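Local atomic coordinates of probable exosome complex exonuclease 2 (Pyrococcus abyssi, PDB entry 2PO1), a protein that probably serves as a non-catalytic subunit of the archaeal exosome, the RNA-degrading complex, and helps to shape the active site of its partner Rrp41. Residues 87-90 / 96-99; 199-204 / 208-213. One frame throughout, in Å; residues are numbered along the deposited sequence.

Overall arrangement
Interaction 1 (87-90 / 96-99) comes first along the chain and is complete before interaction 2 (199-204 / 208-213) begins; their centres lie about 22 Å apart and their nearest atoms about 12 Å, without touching. The first sits in the range of the N-terminal exoribonuclease family domain, where strand 82-89, within this chain an outermost strand of a five-stranded mixed sheet, runs into the loop before helix 104-118. The second is a hairpin at one side of a four-stranded antiparallel sheet in the range of the second family domain. Bound RNA and another protein chain meet interaction 1, which thus takes part in RNA binding, whereas interaction 2 is buried and internal to the subunit, its nearest atom about 17 Å from the nucleic acid.

Interaction 1 (87-90 / 96-99); sequences VELV and TFEP. With nucleotides of chain A.
In the RNase PH fold the end of strand 82-89 and the loop leading to helix 104-118 form an RNA-facing part of the subunit, and here Leu89 packs against the ring of Phe97. The contact is a CH-pi one: Leu89 CB stands 3.7 Å from the centroid of the Phe97 ring and only 9° off its normal, while Leu89 CG lies over the same face toward its rim, 3.6 Å from Phe97 CZ. With CG of Phe97 anti to its own carbonyl carbon (chi1 -69°), the ring turns toward the strand end. Val90 O lies at the ring edge, in its plane, 3.1 Å from Phe97 CD1. His148 also meets this ring with its plane nearly parallel, and Leu152 of helix 152-166 packs on both Leu89 and Phe97. A water lies between the backbones, 2.8 Å from Leu89 O and 2.7 Å from Glu98 O, and can bridge the two carbonyls. On the RNA side, the Glu88 chain, bent at its second torsion, brings its carboxylate to the adenine of A4 of chain A. The closest approach is 2.9 Å, between Glu88 OE2 and A4 N1, while A4 N6 donates a bent hydrogen bond to Glu88 OE2, 3.2 Å long with 136° at the hydrogen.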
# COMPACT_ATOMS: atom_id res chain seq x y z
N VAL C 87 -3.12 8.03 -15.68
CA VAL C 87 -3.66 9.39 -15.49
C VAL C 87 -3.49 9.70 -14.02
O VAL C 87 -3.95 8.94 -13.16
CB VAL C 87 -5.12 9.37 -15.82
CG1 VAL C 87 -5.79 10.65 -15.32
CG2 VAL C 87 -5.31 9.19 -17.35
N GLU C 88 -2.80 10.79 -13.75
CA GLU C 88 -2.72 11.40 -12.47
C GLU C 88 -3.68 12.59 -12.41
O GLU C 88 -3.59 13.59 -13.17
CB GLU C 88 -1.31 11.86 -12.21
CG GLU C 88 -0.29 10.71 -12.19
CD GLU C 88 -0.51 9.79 -11.00
OE1 GLU C 88 -0.72 8.58 -11.17
OE2 GLU C 88 -0.54 10.30 -9.88
N LEU C 89 -4.65 12.43 -11.54
CA LEU C 89 -5.63 13.49 -11.20
C LEU C 89 -4.97 14.20 -10.04
O LEU C 89 -5.24 13.91 -8.88
CB LEU C 89 -6.94 12.81 -10.78
CG LEU C 89 -7.98 12.70 -11.90
CD1 LEU C 89 -7.55 12.82 -13.36
CD2 LEU C 89 -9.02 11.60 -11.70
N VAL C 90 -4.08 15.15 -10.35
CA VAL C 90 -3.23 15.67 -9.32
C VAL C 90 -4.08 16.62 -8.50
O VAL C 90 -4.99 17.27 -9.06
CB VAL C 90 -1.86 16.27 -9.86
CG1 VAL C 90 -1.25 15.33 -10.99
CG2 VAL C 90 -2.04 17.59 -10.44
N THR C 96 -11.59 18.16 -5.81
CA THR C 96 -12.07 16.79 -5.73
C THR C 96 -10.96 15.74 -5.91
O THR C 96 -11.24 14.54 -5.83
CB THR C 96 -13.13 16.49 -6.79
OG1 THR C 96 -12.52 16.50 -8.09
CG2 THR C 96 -14.23 17.53 -6.71
N PHE C 97 -9.73 16.19 -6.16
CA PHE C 97 -8.63 15.27 -6.50
C PHE C 97 -7.83 15.15 -5.24
O PHE C 97 -7.32 16.13 -4.75
CB PHE C 97 -7.73 15.75 -7.62
CG PHE C 97 -8.39 15.79 -8.98
CD1 PHE C 97 -7.77 16.40 -10.03
CD2 PHE C 97 -9.64 15.20 -9.19
CE1 PHE C 97 -8.38 16.47 -11.28
CE2 PHE C 97 -10.25 15.25 -10.38
CZ PHE C 97 -9.63 15.87 -11.45
N GLU C 98 -7.73 13.96 -4.70
CA GLU C 98 -6.98 13.81 -3.46
C GLU C 98 -5.66 13.11 -3.73
O GLU C 98 -5.54 12.35 -4.70
CB GLU C 98 -7.81 13.03 -2.44
CG GLU C 98 -9.01 13.83 -1.90
CD GLU C 98 -9.83 13.05 -0.83
OE1 GLU C 98 -9.69 11.79 -0.71
OE2 GLU C 98 -10.62 13.72 -0.11
N PRO C 99 -4.64 13.37 -2.89
CA PRO C 99 -3.43 12.61 -3.17
C PRO C 99 -3.66 11.10 -3.00
O PRO C 99 -4.55 10.69 -2.25
CB PRO C 99 -2.43 13.13 -2.13
CG PRO C 99 -3.08 14.32 -1.48
CD PRO C 99 -4.54 14.23 -1.71
P A A 4 0.44 6.82 0.07
OP1 A A 4 0.58 7.39 1.43
OP2 A A 4 -0.78 6.03 -0.28
O5' A A 4 1.71 5.84 -0.14
C5' A A 4 2.30 5.55 -1.42
C4' A A 4 1.65 4.36 -2.13
O4' A A 4 0.30 4.69 -2.60
C3' A A 4 2.44 3.84 -3.34
O3' A A 4 2.93 2.52 -3.08
C2' A A 4 1.43 3.86 -4.50
O2' A A 4 1.00 2.55 -4.84
C1' A A 4 0.27 4.76 -4.03
N9 A A 4 0.32 6.19 -4.47
C8 A A 4 0.56 7.35 -3.65
N7 A A 4 0.57 8.52 -4.27
C5 A A 4 0.32 8.09 -5.61
C6 A A 4 0.20 8.84 -6.81
N6 A A 4 0.33 10.20 -6.77
N1 A A 4 -0.07 8.12 -8.00
C2 A A 4 -0.19 6.75 -8.01
N3 A A 4 -0.08 5.94 -6.96
C4 A A 4 0.17 6.67 -5.77
O HOH W 1 -6.71 12.23 -7.17

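Interaction 2 (199-204 / 208-213); sequences VTFAKI and LVVDPS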
# COMPACT_ATOMS: atom_id res chain seq x y z
N VAL C 199 -14.64 11.81 -28.30
CA VAL C 199 -15.57 12.89 -28.16
C VAL C 199 -16.60 12.51 -27.12
O VAL C 199 -17.12 11.42 -27.17
CB VAL C 199 -16.19 13.21 -29.51
CG1 VAL C 199 -17.30 14.17 -29.34
CG2 VAL C 199 -15.08 13.76 -30.48
N THR C 200 -16.89 13.39 -26.18
CA THR C 200 -17.67 13.03 -25.01
C THR C 200 -18.89 13.92 -24.89
O THR C 200 -18.80 15.09 -25.13
CB THR C 200 -16.80 13.12 -23.76
OG1 THR C 200 -15.89 12.02 -23.77
CG2 THR C 200 -17.63 13.07 -22.56
N PHE C 201 -20.04 13.32 -24.62
CA PHE C 201 -21.31 14.04 -24.47
C PHE C 201 -21.81 13.86 -23.05
O PHE C 201 -21.69 12.77 -22.49
CB PHE C 201 -22.38 13.49 -25.44
CG PHE C 201 -21.94 13.50 -26.88
CD1 PHE C 201 -21.00 12.57 -27.35
CD2 PHE C 201 -22.42 14.47 -27.75
CE1 PHE C 201 -20.56 12.62 -28.68
CE2 PHE C 201 -21.97 14.52 -29.08
CZ PHE C 201 -21.04 13.60 -29.53
N ALA C 202 -22.41 14.92 -22.49
CA ALA C 202 -23.16 14.82 -21.24
C ALA C 202 -24.61 14.73 -21.63
O ALA C 202 -25.06 15.47 -22.47
CB ALA C 202 -22.93 16.05 -20.40
N LYS C 203 -25.34 13.78 -21.06
CA LYS C 203 -26.77 13.81 -21.19
C LYS C 203 -27.30 14.58 -20.00
O LYS C 203 -27.05 14.21 -18.83
CB LYS C 203 -27.34 12.40 -21.23
CG LYS C 203 -28.84 12.34 -21.18
CD LYS C 203 -29.31 11.00 -21.72
CE LYS C 203 -30.83 10.94 -21.70
NZ LYS C 203 -31.24 9.63 -22.30
N ILE C 204 -28.00 15.67 -20.29
CA ILE C 204 -28.68 16.50 -19.27
C ILE C 204 -30.15 16.56 -19.63
O ILE C 204 -30.54 17.15 -20.64
CB ILE C 204 -28.07 17.91 -19.23
CG1 ILE C 204 -26.54 17.80 -19.10
CG2 ILE C 204 -28.72 18.74 -18.13
CD1 ILE C 204 -25.78 19.14 -19.13
N LEU C 208 -28.25 15.84 -25.17
CA LEU C 208 -26.80 15.64 -25.13
C LEU C 208 -26.07 16.85 -25.61
O LEU C 208 -26.43 17.46 -26.61
CB LEU C 208 -26.33 14.45 -25.97
CG LEU C 208 -26.98 13.06 -25.94
CD1 LEU C 208 -26.00 12.02 -26.27
CD2 LEU C 208 -27.70 12.70 -24.66
N VAL C 209 -24.98 17.14 -24.93
CA VAL C 209 -24.25 18.37 -25.15
C VAL C 209 -22.79 17.90 -25.17
O VAL C 209 -22.32 17.19 -24.24
CB VAL C 209 -24.66 19.24 -23.96
CG1 VAL C 209 -23.65 19.27 -22.76
CG2 VAL C 209 -25.41 20.48 -24.31
N VAL C 210 -22.07 18.24 -26.22
CA VAL C 210 -20.71 17.78 -26.33
C VAL C 210 -19.79 18.68 -25.50
O VAL C 210 -20.08 19.87 -25.25
CB VAL C 210 -20.23 17.75 -27.79
CG1 VAL C 210 -20.02 19.12 -28.26
CG2 VAL C 210 -18.89 17.02 -27.88
N ASP C 211 -18.69 18.08 -25.05
CA ASP C 211 -17.67 18.77 -24.27
C ASP C 211 -18.28 19.50 -23.08
O ASP C 211 -18.23 20.73 -23.04
CB ASP C 211 -16.89 19.73 -25.14
CG ASP C 211 -15.78 20.43 -24.40
OD1 ASP C 211 -15.53 21.60 -24.76
OD2 ASP C 211 -15.17 19.84 -23.48
N PRO C 212 -18.76 18.74 -22.07
CA PRO C 212 -19.46 19.29 -20.92
C PRO C 212 -18.41 19.97 -20.06
O PRO C 212 -17.34 19.41 -19.90
CB PRO C 212 -20.01 18.03 -20.20
CG PRO C 212 -19.12 16.93 -20.57
CD PRO C 212 -18.61 17.27 -21.98
N SER C 213 -18.66 21.17 -19.61
CA SER C 213 -17.78 21.83 -18.63
C SER C 213 -18.10 21.19 -17.29
O SER C 213 -19.04 20.41 -17.17
CB SER C 213 -18.16 23.29 -18.52
OG SER C 213 -19.51 23.40 -18.08
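Phe201 has CG anti to its carbonyl carbon (chi1 -55°), which lays the ring beside Val210; there CG2 of Val210, anti to the backbone N, lies over one face of the ring toward its rim, and Val210 CB is 3.9 Å from Phe201 CE2. The same Val210 CG2 meets Val199 CG1 at 3.6 Å. Further along this face, Leu208 CD2 presses on Lys203 CB at 3.5 Å, a tight fit, and follows the extended lysine chain as far as CD; the lysine amino group goes on to a salt bridge with Glu249. These residues belong to the antiparallel hairpin of strands 197-204 and 207-210, the latter within this chain an outermost strand of a four-stranded sheet. Ala202 and Val209 form its hydrogen-bonded pair, with Ala202 N to Val209 O at 2.9 Å and Val209 N to Ala202 O at 3.0 Å. Just past the strand, Asp211 N adds one more hydrogen bond, to Thr200 O, 3.0 Å with 158° at the hydrogen, while the Asp211 carboxylate is held by Arg31 and Arg37. Pro212 packs on the Ala202 side of the hairpin, its CB 3.5 Å from Ala202 CB, before Ser213 takes the N-cap position of helix 214-219, its side chain capping a backbone N.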